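Local coordinates for protein intramolecular trans-sialidase (Macrobdella decora, PDB 3SLI) that cleaves sialic acid from sialoglycoconjugates by an intramolecular trans-sialidase reaction, a neuraminidase-type reaction that releases 2,7-anhydro-Neu5Ac, at residues Tyr43-Leu54 with Ile164-Ile172; Tyr104-Ala114 with Leu187-Gly197. One frame throughout, in Å; residues are numbered along the deposited sequence.

Contact 1: residues Tyr43-Leu54 with Ile164-Ile172; sequences YKSTSENGIQSL and IAYPFGGTI
Phe168 holds CG trans to its backbone N (chi1 168°), which carries the ring in between the two arms of 43-54, its CZ 3.5 Å from Lys44 O. On the other arm its CD1 meets Leu54 CD1 at 3.8 Å. The Gln52 side chain runs extended beyond CG (chi2 177°) and crosses the Phe168 side chain at about a right angle, with amide and ring planes 49° apart. That reach brings its amide into the 46-50 turn, where NE2 donates to Asn49 O on a lone pair and to Ser47 O from above the carbonyl plane, while OE1 accepts from Ser45 OG; three bonds therefore fix the amide's rotation. Asn49 ND2 gives a nearly straight bond to Pro167 O (2.9 Å), and Ser53 N bonds Tyr166 O at 2.9 Å. Lys44 and Thr171 form an antiparallel hydrogen-bonded pair, continued by Thr46 N to Gly169 O (2.8 Å). Ser47 OG accepts from Asn49 N, an ST turn, and also bonds Glu16. Segment 43-54 crosses from strand 37-45 of one sheet to strand 51-58 of another, and 164-172 runs along this crossover, its 170-172 end pairing with 43-45, consistent with a concanavalin-like beta sandwich.

Contact 2: residues Tyr104-Ala114 with Leu187-Gly197; sequences YKGERVFNTVA and LIQATGVTTYG
Tyr196 and Tyr104 meet obliquely, ring planes 59° apart and centroids separated by 5.4 Å. Tyr196 CB sits over the centre of the Tyr104 ring in a CH-pi contact, 4.2 Å from the centroid and 7° off the normal; Lys105 CD covers the opposite face. Val109 approaches Tyr196 from the opposing direction and lays CG2 over a face of its ring, 3.9 Å from the centroid. Between these neighbours the phenol reaches the backbone of 104-114: Tyr196 OH donates to Phe110 O at 2.7 Å, in the carbonyl plane and on a lone pair, and a water joins the same hydroxyl to Phe110 N. A second water links Tyr104 OH with Gly197 N. Farther along, the side chains of Thr112 and Thr194 cross at about a right angle, their OG1 atoms 2.7 Å apart; Asn129 OD1 bonds both Thr194 OG1 and Thr112 N. Thr191 OG1 donates back to Leu187 O, while its CG2 rests 3.8 Å from Ala114 CB. Leu187 CD2 meets that same methyl group at 3.9 Å. The chain after the helix runs back alongside 104-112, ending beside Tyr104 at the type I' turn Tyr104-Glu107. Helix 187-191 runs roughly antiparallel to strand 111-114 (156°), packed on the face to which Thr112 and Ala114 point, in a sheet consistent with the concanavalin-like fold.

Both contacts reach the sheet in which strands 37-45 and 107-118 are neighbours, joined probably by a hydrogen bond from Asn111 N to Tyr43 O (2.9 Å). Their centres lie 16 Å apart. Both are partly buried, with 9 of 18 touching residues buried in contact 1 and 6 of 14 in contact 2; contact 1 buries more surface (748 against 544 Å²). It includes direct strand pairing between 43-45 and 170-172, its cross-bonds mostly backbone or amide to carbonyl. In contact 2 a helix and the chain after it cover the strand, and the bonds across come from hydroxyls, with aromatic CH-pi contacts and two waters. Strand 170-178 leads on to helix 184-191. Lys105, salt-bridged to Glu674, places contact 2 beside the C-terminal region.

Contact 1: residues Tyr43-Leu54 with Ile164-Ile172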
# COMPACT_ATOMS: atom_id res chain seq x y z
N TYR A 43 -18.67 -10.95 -16.29
CA TYR A 43 -17.96 -12.16 -16.72
C TYR A 43 -17.28 -12.86 -15.55
O TYR A 43 -17.04 -12.24 -14.51
CB TYR A 43 -16.88 -11.81 -17.75
CG TYR A 43 -15.65 -11.19 -17.12
CD1 TYR A 43 -15.58 -9.82 -16.90
CD2 TYR A 43 -14.58 -11.99 -16.65
CE1 TYR A 43 -14.50 -9.25 -16.21
CE2 TYR A 43 -13.50 -11.42 -15.96
CZ TYR A 43 -13.48 -10.06 -15.75
OH TYR A 43 -12.45 -9.48 -15.04
N LYS A 44 -16.92 -14.12 -15.77
CA LYS A 44 -16.21 -14.94 -14.80
C LYS A 44 -15.14 -15.67 -15.61
O LYS A 44 -15.47 -16.47 -16.48
CB LYS A 44 -17.15 -15.95 -14.14
CG LYS A 44 -16.43 -16.95 -13.25
CD LYS A 44 -17.40 -17.79 -12.43
CE LYS A 44 -18.20 -18.74 -13.29
NZ LYS A 44 -19.16 -19.53 -12.45
N SER A 45 -13.87 -15.36 -15.37
CA SER A 45 -12.78 -16.02 -16.09
C SER A 45 -12.29 -17.28 -15.39
O SER A 45 -12.00 -17.26 -14.19
CB SER A 45 -11.59 -15.06 -16.28
OG SER A 45 -10.53 -15.71 -16.96
N THR A 46 -12.21 -18.38 -16.13
CA THR A 46 -11.73 -19.65 -15.59
C THR A 46 -10.40 -20.01 -16.27
O THR A 46 -9.83 -21.08 -16.04
CB THR A 46 -12.76 -20.80 -15.83
OG1 THR A 46 -13.06 -20.90 -17.23
CG2 THR A 46 -14.05 -20.55 -15.06
N SER A 47 -9.89 -19.08 -17.07
CA SER A 47 -8.66 -19.29 -17.82
C SER A 47 -7.46 -18.59 -17.22
O SER A 47 -7.57 -17.52 -16.61
CB SER A 47 -8.85 -18.81 -19.26
OG SER A 47 -7.61 -18.76 -19.96
N GLU A 48 -6.29 -19.17 -17.46
CA GLU A 48 -5.04 -18.60 -16.97
C GLU A 48 -4.27 -17.94 -18.12
O GLU A 48 -3.10 -17.60 -17.98
CB GLU A 48 -4.22 -19.70 -16.28
CG GLU A 48 -3.24 -19.22 -15.20
CD GLU A 48 -3.90 -18.36 -14.12
OE1 GLU A 48 -5.01 -18.69 -13.64
OE2 GLU A 48 -3.27 -17.36 -13.73
N ASN A 49 -4.93 -17.78 -19.27
CA ASN A 49 -4.29 -17.14 -20.42
C ASN A 49 -3.93 -15.70 -20.07
O ASN A 49 -4.68 -15.00 -19.37
CB ASN A 49 -5.20 -17.17 -21.66
CG ASN A 49 -5.33 -18.56 -22.26
OD1 ASN A 49 -4.54 -19.46 -21.96
ND2 ASN A 49 -6.33 -18.74 -23.11
N GLY A 50 -2.78 -15.25 -20.59
CA GLY A 50 -2.29 -13.91 -20.33
C GLY A 50 -3.24 -12.77 -20.65
O GLY A 50 -3.55 -11.96 -19.77
N ILE A 51 -3.69 -12.68 -21.90
CA ILE A 51 -4.61 -11.63 -22.33
C ILE A 51 -5.89 -12.32 -22.79
O ILE A 51 -5.84 -13.27 -23.59
CB ILE A 51 -4.05 -10.82 -23.53
CG1 ILE A 51 -2.63 -10.31 -23.23
CG2 ILE A 51 -4.98 -9.66 -23.87
CD1 ILE A 51 -2.56 -9.28 -22.13
N GLN A 52 -7.03 -11.83 -22.29
CA GLN A 52 -8.33 -12.42 -22.60
C GLN A 52 -9.37 -11.37 -23.02
O GLN A 52 -9.83 -10.57 -22.20
CB GLN A 52 -8.85 -13.20 -21.39
CG GLN A 52 -7.91 -14.32 -20.93
CD GLN A 52 -8.41 -15.05 -19.70
OE1 GLN A 52 -9.60 -15.38 -19.59
NE2 GLN A 52 -7.51 -15.31 -18.77
N SER A 53 -9.70 -11.34 -24.32
CA SER A 53 -10.70 -10.42 -24.85
C SER A 53 -12.06 -10.87 -24.35
O SER A 53 -12.39 -12.06 -24.39
CB SER A 53 -10.75 -10.46 -26.39
OG SER A 53 -9.59 -9.93 -26.98
N LEU A 54 -12.84 -9.91 -23.86
CA LEU A 54 -14.19 -10.17 -23.37
C LEU A 54 -15.18 -9.97 -24.53
O LEU A 54 -16.07 -10.79 -24.76
CB LEU A 54 -14.51 -9.16 -22.27
CG LEU A 54 -14.36 -9.55 -20.80
CD1 LEU A 54 -13.47 -10.76 -20.62
CD2 LEU A 54 -13.87 -8.36 -20.02
N ILE A 164 -8.53 -17.20 -33.29
CA ILE A 164 -9.03 -16.59 -32.07
C ILE A 164 -7.80 -16.15 -31.25
O ILE A 164 -7.06 -16.99 -30.73
CB ILE A 164 -9.89 -17.57 -31.22
CG1 ILE A 164 -11.20 -17.91 -31.96
CG2 ILE A 164 -10.22 -16.94 -29.85
CD1 ILE A 164 -12.16 -16.74 -32.12
N ALA A 165 -7.55 -14.85 -31.21
CA ALA A 165 -6.44 -14.30 -30.44
C ALA A 165 -6.97 -13.83 -29.07
O ALA A 165 -8.18 -13.65 -28.91
CB ALA A 165 -5.79 -13.15 -31.19
N TYR A 166 -6.07 -13.63 -28.11
CA TYR A 166 -6.45 -13.19 -26.76
C TYR A 166 -7.62 -14.05 -26.26
O TYR A 166 -8.64 -13.52 -25.82
CB TYR A 166 -6.87 -11.71 -26.79
CG TYR A 166 -5.94 -10.80 -27.56
CD1 TYR A 166 -4.56 -10.87 -27.39
CD2 TYR A 166 -6.45 -9.83 -28.44
CE1 TYR A 166 -3.70 -10.01 -28.08
CE2 TYR A 166 -5.61 -8.96 -29.12
CZ TYR A 166 -4.24 -9.06 -28.94
OH TYR A 166 -3.40 -8.19 -29.60
N PRO A 167 -7.44 -15.38 -26.26
CA PRO A 167 -8.47 -16.35 -25.85
C PRO A 167 -8.94 -16.31 -24.41
O PRO A 167 -8.17 -16.56 -23.48
CB PRO A 167 -7.82 -17.70 -26.18
CG PRO A 167 -6.63 -17.37 -27.03
CD PRO A 167 -6.16 -16.08 -26.46
N PHE A 168 -10.24 -16.06 -24.25
CA PHE A 168 -10.90 -16.04 -22.95
C PHE A 168 -11.45 -17.45 -22.69
O PHE A 168 -11.68 -18.24 -23.62
CB PHE A 168 -12.05 -15.02 -22.98
CG PHE A 168 -13.00 -15.10 -21.80
CD1 PHE A 168 -12.70 -14.45 -20.60
CD2 PHE A 168 -14.22 -15.78 -21.91
CE1 PHE A 168 -13.61 -14.46 -19.53
CE2 PHE A 168 -15.14 -15.80 -20.85
CZ PHE A 168 -14.83 -15.14 -19.66
N GLY A 169 -11.65 -17.77 -21.42
CA GLY A 169 -12.20 -19.04 -21.02
C GLY A 169 -13.04 -18.72 -19.80
O GLY A 169 -12.56 -18.04 -18.89
N GLY A 170 -14.31 -19.12 -19.81
CA GLY A 170 -15.17 -18.85 -18.68
C GLY A 170 -16.62 -18.59 -19.08
O GLY A 170 -17.13 -19.22 -20.01
N THR A 171 -17.26 -17.65 -18.39
CA THR A 171 -18.65 -17.30 -18.65
C THR A 171 -18.92 -15.80 -18.78
O THR A 171 -18.43 -15.00 -17.98
CB THR A 171 -19.58 -17.83 -17.52
OG1 THR A 171 -19.48 -19.26 -17.43
CG2 THR A 171 -21.05 -17.44 -17.77
N ILE A 172 -19.67 -15.42 -19.81
CA ILE A 172 -20.06 -14.02 -19.97
C ILE A 172 -21.47 -14.05 -19.35
O ILE A 172 -22.41 -14.60 -19.94
CB ILE A 172 -20.15 -13.58 -21.46
CG1 ILE A 172 -18.78 -13.68 -22.14
CG2 ILE A 172 -20.67 -12.14 -21.55
CD1 ILE A 172 -17.72 -12.78 -21.54

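Contact 2: residues Tyr104-Ala114 with Leu187-Gly197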
# COMPACT_ATOMS: atom_id res chain seq x y z
N TYR A 104 -12.04 -15.44 -5.17
CA TYR A 104 -12.31 -14.87 -3.86
C TYR A 104 -12.88 -15.97 -2.97
O TYR A 104 -13.90 -16.59 -3.30
CB TYR A 104 -13.31 -13.73 -3.97
CG TYR A 104 -13.68 -13.11 -2.64
CD1 TYR A 104 -12.73 -12.41 -1.88
CD2 TYR A 104 -14.99 -13.17 -2.17
CE1 TYR A 104 -13.09 -11.78 -0.69
CE2 TYR A 104 -15.36 -12.54 -0.98
CZ TYR A 104 -14.41 -11.85 -0.25
OH TYR A 104 -14.79 -11.20 0.89
N LYS A 105 -12.19 -16.23 -1.86
CA LYS A 105 -12.58 -17.27 -0.92
C LYS A 105 -12.78 -18.63 -1.58
O LYS A 105 -13.82 -19.28 -1.44
CB LYS A 105 -13.81 -16.83 -0.12
CG LYS A 105 -13.43 -15.86 0.98
CD LYS A 105 -14.62 -15.09 1.46
CE LYS A 105 -14.23 -14.22 2.64
NZ LYS A 105 -14.12 -15.07 3.85
N GLY A 106 -11.77 -19.03 -2.35
CA GLY A 106 -11.78 -20.32 -3.02
C GLY A 106 -12.58 -20.50 -4.29
O GLY A 106 -12.47 -21.54 -4.93
N GLU A 107 -13.38 -19.50 -4.68
CA GLU A 107 -14.18 -19.65 -5.90
C GLU A 107 -14.06 -18.52 -6.91
O GLU A 107 -13.81 -17.37 -6.54
CB GLU A 107 -15.64 -19.88 -5.53
CG GLU A 107 -15.84 -21.12 -4.68
CD GLU A 107 -17.29 -21.42 -4.37
OE1 GLU A 107 -18.10 -20.47 -4.29
OE2 GLU A 107 -17.60 -22.62 -4.20
N ARG A 108 -14.21 -18.88 -8.19
CA ARG A 108 -14.15 -17.91 -9.28
C ARG A 108 -15.37 -17.00 -9.15
O ARG A 108 -16.49 -17.48 -9.00
CB ARG A 108 -14.16 -18.63 -10.63
CG ARG A 108 -12.93 -19.48 -10.92
CD ARG A 108 -11.71 -18.64 -11.22
NE ARG A 108 -10.53 -19.46 -11.48
CZ ARG A 108 -9.50 -19.09 -12.23
NH1 ARG A 108 -9.49 -17.91 -12.83
NH2 ARG A 108 -8.47 -19.91 -12.40
N VAL A 109 -15.14 -15.70 -9.21
CA VAL A 109 -16.23 -14.73 -9.05
C VAL A 109 -16.43 -13.84 -10.28
O VAL A 109 -15.54 -13.70 -11.12
CB VAL A 109 -16.01 -13.84 -7.80
CG1 VAL A 109 -16.10 -14.69 -6.52
CG2 VAL A 109 -14.66 -13.11 -7.87
N PHE A 110 -17.63 -13.27 -10.39
CA PHE A 110 -17.96 -12.38 -11.50
C PHE A 110 -17.49 -10.96 -11.26
O PHE A 110 -17.51 -10.46 -10.13
CB PHE A 110 -19.48 -12.35 -11.73
CG PHE A 110 -20.00 -13.52 -12.51
CD1 PHE A 110 -20.28 -14.73 -11.87
CD2 PHE A 110 -20.23 -13.42 -13.88
CE1 PHE A 110 -20.77 -15.83 -12.59
CE2 PHE A 110 -20.72 -14.50 -14.60
CZ PHE A 110 -20.99 -15.71 -13.96
N ASN A 111 -17.04 -10.31 -12.33
CA ASN A 111 -16.62 -8.92 -12.26
C ASN A 111 -17.54 -8.24 -13.26
O ASN A 111 -18.01 -8.88 -14.22
CB ASN A 111 -15.15 -8.74 -12.68
CG ASN A 111 -14.18 -9.38 -11.69
OD1 ASN A 111 -13.95 -10.59 -11.72
ND2 ASN A 111 -13.57 -8.56 -10.85
N THR A 112 -17.84 -6.97 -13.03
CA THR A 112 -18.71 -6.23 -13.93
C THR A 112 -17.91 -5.03 -14.43
O THR A 112 -17.42 -4.22 -13.65
CB THR A 112 -20.00 -5.78 -13.22
OG1 THR A 112 -20.54 -6.88 -12.48
CG2 THR A 112 -21.04 -5.31 -14.25
N VAL A 113 -17.77 -4.94 -15.75
CA VAL A 113 -17.00 -3.87 -16.37
C VAL A 113 -17.79 -3.09 -17.42
O VAL A 113 -18.84 -3.56 -17.89
CB VAL A 113 -15.70 -4.45 -17.02
CG1 VAL A 113 -14.98 -5.32 -16.01
CG2 VAL A 113 -16.03 -5.28 -18.27
N ALA A 114 -17.28 -1.92 -17.80
CA ALA A 114 -17.94 -1.08 -18.79
C ALA A 114 -16.97 -0.15 -19.49
O ALA A 114 -16.01 0.35 -18.90
CB ALA A 114 -19.05 -0.25 -18.15
N LEU A 187 -23.03 4.02 -14.94
CA LEU A 187 -22.00 2.98 -15.07
C LEU A 187 -21.38 2.57 -13.73
O LEU A 187 -21.09 1.40 -13.52
CB LEU A 187 -20.94 3.39 -16.09
CG LEU A 187 -21.53 3.52 -17.51
CD1 LEU A 187 -20.50 4.04 -18.50
CD2 LEU A 187 -22.10 2.17 -17.95
N ILE A 188 -21.20 3.54 -12.83
CA ILE A 188 -20.67 3.28 -11.49
C ILE A 188 -21.70 2.36 -10.82
O ILE A 188 -21.36 1.33 -10.23
CB ILE A 188 -20.58 4.60 -10.64
CG1 ILE A 188 -19.46 5.50 -11.15
CG2 ILE A 188 -20.39 4.28 -9.16
CD1 ILE A 188 -18.06 4.94 -10.97
N GLN A 189 -22.97 2.73 -10.94
CA GLN A 189 -24.08 1.98 -10.38
C GLN A 189 -24.17 0.57 -11.00
O GLN A 189 -24.19 -0.43 -10.27
CB GLN A 189 -25.38 2.76 -10.65
CG GLN A 189 -26.63 2.16 -10.04
CD GLN A 189 -26.67 2.33 -8.54
OE1 GLN A 189 -26.30 3.38 -8.00
NE2 GLN A 189 -27.13 1.29 -7.84
N ALA A 190 -24.18 0.50 -12.33
CA ALA A 190 -24.26 -0.78 -13.03
C ALA A 190 -23.12 -1.75 -12.70
O ALA A 190 -23.36 -2.93 -12.44
CB ALA A 190 -24.32 -0.55 -14.53
N THR A 191 -21.89 -1.25 -12.72
CA THR A 191 -20.73 -2.10 -12.42
C THR A 191 -20.54 -2.39 -10.93
O THR A 191 -19.97 -3.41 -10.56
CB THR A 191 -19.41 -1.56 -13.04
OG1 THR A 191 -19.08 -0.29 -12.46
CG2 THR A 191 -19.53 -1.41 -14.56
N GLY A 192 -21.08 -1.51 -10.08
CA GLY A 192 -20.96 -1.68 -8.64
C GLY A 192 -21.72 -2.86 -8.04
O GLY A 192 -21.66 -3.09 -6.83
N VAL A 193 -22.41 -3.61 -8.89
CA VAL A 193 -23.17 -4.76 -8.43
C VAL A 193 -22.27 -5.91 -7.95
O VAL A 193 -22.75 -6.87 -7.33
CB VAL A 193 -24.17 -5.22 -9.51
CG1 VAL A 193 -23.48 -6.05 -10.58
CG2 VAL A 193 -25.32 -5.97 -8.88
N THR A 194 -20.99 -5.85 -8.28
CA THR A 194 -20.04 -6.88 -7.85
C THR A 194 -18.82 -6.21 -7.22
O THR A 194 -18.12 -5.44 -7.88
CB THR A 194 -19.58 -7.80 -9.01
OG1 THR A 194 -19.14 -7.01 -10.12
CG2 THR A 194 -20.69 -8.75 -9.44
N THR A 195 -18.63 -6.43 -5.93
CA THR A 195 -17.48 -5.88 -5.21
C THR A 195 -17.04 -6.96 -4.22
O THR A 195 -17.86 -7.77 -3.78
CB THR A 195 -17.80 -4.57 -4.44
OG1 THR A 195 -18.83 -4.81 -3.47
CG2 THR A 195 -18.23 -3.45 -5.40
N TYR A 196 -15.74 -6.99 -3.92
CA TYR A 196 -15.20 -7.99 -3.00
C TYR A 196 -14.25 -7.30 -2.02
O TYR A 196 -13.40 -6.50 -2.42
CB TYR A 196 -14.48 -9.09 -3.79
CG TYR A 196 -15.38 -9.71 -4.84
CD1 TYR A 196 -15.48 -9.15 -6.12
CD2 TYR A 196 -16.21 -10.78 -4.53
CE1 TYR A 196 -16.39 -9.65 -7.06
CE2 TYR A 196 -17.13 -11.28 -5.46
CZ TYR A 196 -17.21 -10.71 -6.72
OH TYR A 196 -18.15 -11.18 -7.62
N GLY A 197 -14.42 -7.61 -0.74
CA GLY A 197 -13.60 -6.99 0.29
C GLY A 197 -14.08 -5.56 0.44
O GLY A 197 -14.95 -5.12 -0.32
O HOH W 1 -16.57 -9.12 0.00
O HOH W 2 -19.53 -13.92 -8.35